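Side-chain contacts in formate dehydrogenase (Staphylococcus aureus, PDB 6TTB), which probably catalyses the oxidation of formate to carbon dioxide with NAD as the hydride acceptor: residues 155-159 with 160-164; 164-167 with 168-172; 311-314 with 315-318. All coordinates share one frame; numbering follows the deposited sequence.

Interaction 1 of 3, residues 155-159 with 160-164; sequences LLILL and RNYEE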
loop_
_atom_site.group_PDB
_atom_site.type_symbol
_atom_site.label_atom_id
_atom_site.label_comp_id
_atom_site.label_asym_id
_atom_site.label_seq_id
_atom_site.Cartn_x
_atom_site.Cartn_y
_atom_site.Cartn_z
ATOM N N LEU A 155 3.145 3.773 -2.177
ATOM C CA LEU A 155 4.295 4.003 -1.277
ATOM C C LEU A 155 4.296 2.925 -0.218
ATOM O O LEU A 155 5.232 2.189 -0.109
ATOM C CB LEU A 155 4.249 5.363 -0.572
ATOM C CG LEU A 155 4.946 6.561 -1.252
ATOM C CD1 LEU A 155 6.001 6.122 -2.302
ATOM C CD2 LEU A 155 3.914 7.415 -1.889
ATOM N N LEU A 156 3.173 2.787 0.486
ATOM C CA LEU A 156 3.075 1.872 1.587
ATOM C C LEU A 156 3.390 0.455 1.126
ATOM O O LEU A 156 4.244 -0.172 1.689
ATOM C CB LEU A 156 1.673 2.002 2.188
ATOM C CG LEU A 156 1.425 3.296 2.980
ATOM C CD1 LEU A 156 -0.048 3.563 3.161
ATOM C CD2 LEU A 156 2.099 3.257 4.339
ATOM N N ILE A 157 2.722 -0.040 0.081
ATOM C CA ILE A 157 2.930 -1.425 -0.374
ATOM C C ILE A 157 4.404 -1.625 -0.685
ATOM O O ILE A 157 4.969 -2.647 -0.410
ATOM C CB ILE A 157 2.063 -1.729 -1.620
ATOM C CG1 ILE A 157 0.575 -1.760 -1.295
ATOM C CG2 ILE A 157 2.519 -3.013 -2.323
ATOM C CD1 ILE A 157 -0.299 -1.972 -2.494
ATOM N N LEU A 158 4.994 -0.658 -1.335
ATOM C CA LEU A 158 6.390 -0.726 -1.691
ATOM C C LEU A 158 7.308 -0.770 -0.442
ATOM O O LEU A 158 8.129 -1.678 -0.296
ATOM C CB LEU A 158 6.651 0.457 -2.627
ATOM C CG LEU A 158 6.742 0.093 -4.141
ATOM C CD1 LEU A 158 6.131 -1.269 -4.472
ATOM C CD2 LEU A 158 6.123 1.131 -5.022
ATOM N N LEU A 159 7.218 0.220 0.456
ATOM C CA LEU A 159 8.164 0.279 1.576
ATOM C C LEU A 159 7.901 -0.873 2.537
ATOM O O LEU A 159 8.804 -1.451 3.092
ATOM C CB LEU A 159 8.075 1.629 2.306
ATOM C CG LEU A 159 8.828 2.766 1.609
ATOM C CD1 LEU A 159 7.992 4.021 1.656
ATOM C CD2 LEU A 159 10.214 3.007 2.202
ATOM N N ARG A 160 6.650 -1.229 2.697
ATOM C CA ARG A 160 6.342 -2.193 3.727
ATOM C C ARG A 160 6.546 -3.585 3.168
ATOM O O ARG A 160 6.518 -4.565 3.919
ATOM C CB ARG A 160 4.955 -1.933 4.328
ATOM C CG ARG A 160 4.918 -0.670 5.161
ATOM C CD ARG A 160 3.789 -0.636 6.148
ATOM N NE ARG A 160 3.857 -1.662 7.166
ATOM C CZ ARG A 160 4.457 -1.485 8.322
ATOM N NH1 ARG A 160 5.111 -0.345 8.560
ATOM N NH2 ARG A 160 4.400 -2.444 9.240
ATOM N N ASN A 161 6.823 -3.667 1.856
ATOM C CA ASN A 161 7.114 -4.963 1.291
ATOM C C ASN A 161 5.881 -5.867 1.506
ATOM O O ASN A 161 5.977 -7.070 1.781
ATOM C CB ASN A 161 8.433 -5.483 1.902
ATOM C CG ASN A 161 8.950 -6.770 1.291
ATOM O OD1 ASN A 161 8.802 -7.040 0.089
ATOM N ND2 ASN A 161 9.537 -7.594 2.130
ATOM N N TYR A 162 4.700 -5.258 1.408
ATOM C CA TYR A 162 3.442 -5.974 1.414
ATOM C C TYR A 162 3.475 -7.178 0.481
ATOM O O TYR A 162 2.825 -8.170 0.732
ATOM C CB TYR A 162 2.328 -5.061 0.954
ATOM C CG TYR A 162 1.027 -5.777 0.735
ATOM C CD1 TYR A 162 0.218 -6.150 1.804
ATOM C CD2 TYR A 162 0.655 -6.170 -0.541
ATOM C CE1 TYR A 162 -0.933 -6.915 1.610
ATOM C CE2 TYR A 162 -0.469 -6.949 -0.768
ATOM C CZ TYR A 162 -1.283 -7.291 0.313
ATOM O OH TYR A 162 -2.442 -7.928 0.063
ATOM N N GLU A 163 4.170 -7.063 -0.641
ATOM C CA GLU A 163 4.032 -8.110 -1.640
ATOM C C GLU A 163 4.569 -9.406 -1.099
ATOM O O GLU A 163 3.970 -10.439 -1.270
ATOM C CB GLU A 163 4.736 -7.759 -2.933
ATOM C CG GLU A 163 3.859 -6.968 -3.852
ATOM C CD GLU A 163 2.593 -7.663 -4.294
ATOM O OE1 GLU A 163 2.670 -8.865 -4.697
ATOM O OE2 GLU A 163 1.539 -7.011 -4.235
ATOM N N GLU A 164 5.709 -9.319 -0.459
ATOM C CA GLU A 164 6.356 -10.485 0.091
ATOM C C GLU A 164 5.527 -10.995 1.244
ATOM O O GLU A 164 5.327 -12.198 1.385
ATOM C CB GLU A 164 7.781 -10.158 0.528
ATOM C CG GLU A 164 8.810 -10.957 -0.246
ATOM C CD GLU A 164 8.587 -12.459 -0.124
ATOM O OE1 GLU A 164 8.953 -12.996 0.900
ATOM O OE2 GLU A 164 8.041 -13.083 -1.069
#
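Leu156 O accepts the backbone N of Arg160 at 2.8 Å, the shortest hydrogen bond between residues 155-159 and 160-164 and a regular bond of the last turn of helix 144-160. Asn161 breaks the helical path with a positive phi of 60°, and a Schellman motif closes the end: Tyr162 N reaches back to Ile157 O at 3.2 Å, in the carbonyl plane on a lone pair, and Asn161 N bonds Leu158 O at 3.2 Å from above the plane of that carbonyl. The reversal is accompanied by the apolar pair usual for this motif. Ile157 and Tyr162 lie alongside each other and point the same way, with Ile157 CG2 at 3.9 Å from Tyr162 CB and next to the ring atom CD2. This methyl lies there because it is anti to its own backbone N, with CG1 (chi1 -68°) beside that N. The polar ends of Tyr162 and Arg160 lead to the second subunit: Tyr162 OH bonds Glu163 of that subunit, and Arg160 reaches its Ser146 and Glu149. The backbone bonds and the apolar pair probably help to set the turn into helix 162-171 and the direction in which Arg160 and Tyr162 enter the dimer interface.

Interaction 2 of 3, residues 164-167 with 168-172; sequences EGHR and QSVEG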
loop_
_atom_site.group_PDB
_atom_site.type_symbol
_atom_site.label_atom_id
_atom_site.label_comp_id
_atom_site.label_asym_id
_atom_site.label_seq_id
_atom_site.Cartn_x
_atom_site.Cartn_y
_atom_site.Cartn_z
ATOM N N GLU A 164 5.709 -9.319 -0.459
ATOM C CA GLU A 164 6.356 -10.485 0.091
ATOM C C GLU A 164 5.527 -10.995 1.244
ATOM O O GLU A 164 5.327 -12.198 1.385
ATOM C CB GLU A 164 7.781 -10.158 0.528
ATOM C CG GLU A 164 8.810 -10.957 -0.246
ATOM C CD GLU A 164 8.587 -12.459 -0.124
ATOM O OE1 GLU A 164 8.953 -12.996 0.900
ATOM O OE2 GLU A 164 8.041 -13.083 -1.069
ATOM N N GLY A 165 4.996 -10.067 2.020
ATOM C CA GLY A 165 4.223 -10.445 3.185
ATOM C C GLY A 165 2.997 -11.234 2.779
ATOM O O GLY A 165 2.597 -12.172 3.483
ATOM N N HIS A 166 2.409 -10.862 1.629
ATOM C CA HIS A 166 1.165 -11.512 1.179
ATOM C C HIS A 166 1.471 -12.842 0.462
ATOM O O HIS A 166 0.688 -13.808 0.535
ATOM C CB HIS A 166 0.321 -10.556 0.319
ATOM C CG HIS A 166 -0.983 -11.124 -0.136
ATOM N ND1 HIS A 166 -2.056 -11.272 0.708
ATOM C CD2 HIS A 166 -1.439 -11.467 -1.361
ATOM C CE1 HIS A 166 -3.066 -11.825 0.064
ATOM N NE2 HIS A 166 -2.696 -11.996 -1.191
ATOM N N ARG A 167 2.601 -12.884 -0.248
ATOM C CA ARG A 167 2.983 -14.088 -0.953
ATOM C C ARG A 167 3.127 -15.207 0.077
ATOM O O ARG A 167 2.411 -16.204 0.050
ATOM C CB ARG A 167 4.353 -13.816 -1.565
ATOM C CG ARG A 167 4.700 -14.642 -2.778
ATOM C CD ARG A 167 6.226 -14.703 -2.809
ATOM N NE ARG A 167 6.458 -16.042 -2.347
ATOM C CZ ARG A 167 7.088 -16.354 -1.249
ATOM N NH1 ARG A 167 7.672 -15.397 -0.526
ATOM N NH2 ARG A 167 7.172 -17.627 -0.894
ATOM N N GLN A 168 4.020 -14.975 1.037
ATOM C CA GLN A 168 4.226 -15.874 2.144
ATOM C C GLN A 168 2.885 -16.240 2.754
ATOM O O GLN A 168 2.648 -17.416 2.998
ATOM C CB GLN A 168 5.152 -15.252 3.199
ATOM C CG GLN A 168 6.663 -15.362 2.948
ATOM C CD GLN A 168 7.371 -14.934 4.212
ATOM O OE1 GLN A 168 6.832 -15.074 5.294
ATOM N NE2 GLN A 168 8.548 -14.329 4.100
ATOM N N SER A 169 2.024 -15.246 3.066
ATOM C CA SER A 169 0.702 -15.593 3.610
ATOM C C SER A 169 0.053 -16.646 2.711
ATOM O O SER A 169 -0.144 -17.812 3.103
ATOM C CB SER A 169 -0.195 -14.387 3.741
ATOM O OG SER A 169 -1.586 -14.747 3.961
ATOM N N VAL A 170 -0.120 -16.265 1.447
ATOM C CA VAL A 170 -0.792 -17.108 0.489
ATOM C C VAL A 170 -0.099 -18.466 0.339
ATOM O O VAL A 170 -0.765 -19.470 0.209
ATOM C CB VAL A 170 -0.847 -16.418 -0.844
ATOM C CG1 VAL A 170 -1.119 -17.415 -1.930
ATOM C CG2 VAL A 170 -1.858 -15.332 -0.812
ATOM N N GLU A 171 1.230 -18.484 0.241
ATOM C CA GLU A 171 1.898 -19.662 -0.310
ATOM C C GLU A 171 2.243 -20.682 0.796
ATOM O O GLU A 171 2.901 -21.682 0.540
ATOM C CB GLU A 171 3.057 -19.260 -1.232
ATOM C CG GLU A 171 2.576 -19.021 -2.646
ATOM C CD GLU A 171 3.497 -18.206 -3.573
ATOM O OE1 GLU A 171 4.724 -18.594 -3.769
ATOM O OE2 GLU A 171 3.003 -17.190 -4.138
ATOM N N GLY A 172 1.701 -20.488 2.001
ATOM C CA GLY A 172 1.837 -21.484 3.058
ATOM C C GLY A 172 2.972 -21.153 4.024
ATOM O O GLY A 172 3.218 -21.884 4.987
#
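Val170 N donates to His166 O at 2.7 Å, and Glu171 N is bonded to Arg167 O one residue on. Among the side chains, Arg167 links two carboxylates. Its NE makes a weak, charge-assisted bond of 3.4 Å to Glu171 OE1, which lies at the guanidinium edge, near its plane, although the carboxylate itself is turned 77° from that plane. NH1 meets Glu164 OE2 in a salt bridge whose modelled length is doubtfully short, and Glu173 takes NH2. The bend of the Arg167 chain at chi3 (105°) brings the guanidinium back between the two acids. Spacings of three and four residues make this a salt-bridge network along one side of helix 162-171, at whose C-terminal side Gly172, with a positive phi of 98°, leaves the helical path in a Schellman motif. Gln168 NE2 donates to Asn175 O and only weakly, at 3.5 Å, to Glu164 OE1. Packing completes the contact elsewhere on the helix: Val170 CG2 sits over one face of the His166 imidazole in a CH-pi contact, 3.8 Å from the ring centroid and offset toward the NE2 side, while ND1 of that ring bonds Met321 O of the second subunit.

Interaction 3 of 3, residues 311-314 with 315-318; sequences HPWR and TMPR
Met316 SD lies 3.3 Å from Trp313 CD1 and 4.1 Å from the centroid of the five-membered ring. The sulfur approaches obliquely, 50° off the ring normal, in a Met-aromatic contact, and the methyl CE follows alongside CG and CD1. The two side chains run side by side. Met316 reaches the indole because its CG stands between the backbone N and the carbonyl carbon (chi1 78°) and the chain is extended from there. A weak bond from Thr315 N to Pro312 O, 3.4 Å long, rounds the turn that brings Trp313 and Met316 together, in the loop between strands 294-299 and 319-321 of the parallel sheet in the Rossmann-type NAD-binding domain. His311 helps to place the tryptophan at its backbone and over its ring: its ND1 accepts Trp313 N at 3.1 Å, with the donor in the imidazole plane, and its CE1 lies over a face of the indole, toward the rim. Trp313 NE1 bonds Arg282 O, Leu285 of helix 282-291 touches both Trp313 and Met316, and Tyr303 O takes His311 NE2. Arg314 leads away to Ser169 and Glu173 of the second subunit. Since ND1 receives an N-H while NE2 faces a carbonyl, His311 is probably neutral with its proton on NE2, a form that can order the backbone on one side and the loop of Tyr303 on the other while Trp313 and Met316 pack against helix 282-291.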
loop_
_atom_site.group_PDB
_atom_site.type_symbol
_atom_site.label_atom_id
_atom_site.label_comp_id
_atom_site.label_asym_id
_atom_site.label_seq_id
_atom_site.Cartn_x
_atom_site.Cartn_y
_atom_site.Cartn_z
ATOM N N HIS A 311 3.451 -7.308 -21.419
ATOM C CA HIS A 311 4.234 -6.141 -21.073
ATOM C C HIS A 311 5.208 -6.540 -19.962
ATOM O O HIS A 311 4.794 -7.092 -18.932
ATOM C CB HIS A 311 3.320 -5.012 -20.665
ATOM C CG HIS A 311 3.948 -3.672 -20.634
ATOM N ND1 HIS A 311 4.986 -3.373 -19.748
ATOM C CD2 HIS A 311 3.660 -2.511 -21.358
ATOM C CE1 HIS A 311 5.322 -2.074 -19.889
ATOM N NE2 HIS A 311 4.499 -1.510 -20.926
ATOM N N PRO A 312 6.523 -6.234 -20.090
ATOM C CA PRO A 312 7.496 -6.668 -19.092
ATOM C C PRO A 312 7.266 -6.051 -17.700
ATOM O O PRO A 312 7.747 -6.565 -16.709
ATOM C CB PRO A 312 8.829 -6.250 -19.679
ATOM C CG PRO A 312 8.516 -5.067 -20.585
ATOM C CD PRO A 312 7.084 -5.261 -21.042
ATOM N N TRP A 313 6.493 -4.968 -17.621
ATOM C CA TRP A 313 6.178 -4.367 -16.327
ATOM C C TRP A 313 5.281 -5.291 -15.504
ATOM O O TRP A 313 5.135 -5.103 -14.318
ATOM C CB TRP A 313 5.538 -2.983 -16.492
ATOM C CG TRP A 313 6.522 -1.890 -16.777
ATOM C CD1 TRP A 313 7.863 -2.034 -16.976
ATOM C CD2 TRP A 313 6.232 -0.480 -16.915
ATOM N NE1 TRP A 313 8.430 -0.813 -17.259
ATOM C CE2 TRP A 313 7.456 0.161 -17.223
ATOM C CE3 TRP A 313 5.089 0.312 -16.720
ATOM C CZ2 TRP A 313 7.546 1.545 -17.420
ATOM C CZ3 TRP A 313 5.155 1.660 -16.997
ATOM C CH2 TRP A 313 6.381 2.269 -17.308
ATOM N N ARG A 314 4.656 -6.279 -16.148
ATOM C CA ARG A 314 3.704 -7.120 -15.436
ATOM C C ARG A 314 4.452 -8.145 -14.578
ATOM O O ARG A 314 4.028 -8.461 -13.500
ATOM C CB ARG A 314 2.819 -7.847 -16.446
ATOM C CG ARG A 314 2.027 -6.926 -17.363
ATOM C CD ARG A 314 1.129 -7.838 -18.190
ATOM N NE ARG A 314 0.039 -7.222 -18.960
ATOM C CZ ARG A 314 -1.223 -7.066 -18.530
ATOM N NH1 ARG A 314 -1.607 -7.440 -17.312
ATOM N NH2 ARG A 314 -2.109 -6.580 -19.354
ATOM N N THR A 315 5.606 -8.585 -15.058
ATOM C CA THR A 315 6.318 -9.790 -14.647
ATOM C C THR A 315 7.587 -9.358 -13.917
ATOM O O THR A 315 8.436 -10.187 -13.640
ATOM C CB THR A 315 6.830 -10.520 -15.921
ATOM O OG1 THR A 315 5.687 -11.019 -16.574
ATOM C CG2 THR A 315 7.846 -11.633 -15.713
ATOM N N MET A 316 7.855 -8.059 -13.859
ATOM C CA MET A 316 9.226 -7.698 -13.520
ATOM C C MET A 316 9.353 -7.754 -12.004
ATOM O O MET A 316 8.352 -7.596 -11.297
ATOM C CB MET A 316 9.661 -6.330 -14.103
ATOM C CG MET A 316 9.124 -5.120 -13.315
ATOM S SD MET A 316 8.874 -3.619 -14.233
ATOM C CE MET A 316 7.920 -2.630 -13.078
ATOM N N PRO A 317 10.552 -8.108 -11.471
ATOM C CA PRO A 317 10.888 -7.985 -10.040
ATOM C C PRO A 317 10.185 -6.923 -9.219
ATOM O O PRO A 317 10.218 -5.752 -9.572
ATOM C CB PRO A 317 12.283 -7.345 -10.193
ATOM C CG PRO A 317 12.868 -8.006 -11.455
ATOM C CD PRO A 317 11.692 -8.591 -12.240
ATOM N N ARG A 318 9.698 -7.303 -8.050
ATOM C CA ARG A 318 9.389 -6.310 -7.011
ATOM C C ARG A 318 8.530 -5.189 -7.583
ATOM O O ARG A 318 8.778 -4.032 -7.322
ATOM C CB ARG A 318 10.678 -5.795 -6.357
ATOM C CG ARG A 318 11.106 -6.634 -5.149
ATOM C CD ARG A 318 12.570 -6.806 -4.821
ATOM N NE ARG A 318 13.357 -5.762 -5.494
ATOM C CZ ARG A 318 14.153 -5.962 -6.559
ATOM N NH1 ARG A 318 14.284 -7.195 -7.084
ATOM N NH2 ARG A 318 14.798 -4.930 -7.092
#

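Interactions 1 and 2 follow each other along the chain and share Glu164, their centres 13 Å apart: the first sets the turn into helix 162-171, the second runs to its far end. The centre of interaction 3 lies 16 Å from that of interaction 1 and 19 Å from that of interaction 2. Within one chain it touches neither, the nearest atoms being about 5 Å and about 7 Å away. Its tie to interaction 2 is made across the dimer, where Arg314 bonds Ser169 O of the second subunit. Interactions 1 and 2 border the second subunit, and interaction 3 reaches it through Arg314; the side chain of Trp313 lies about 12 Å from the bound NAD.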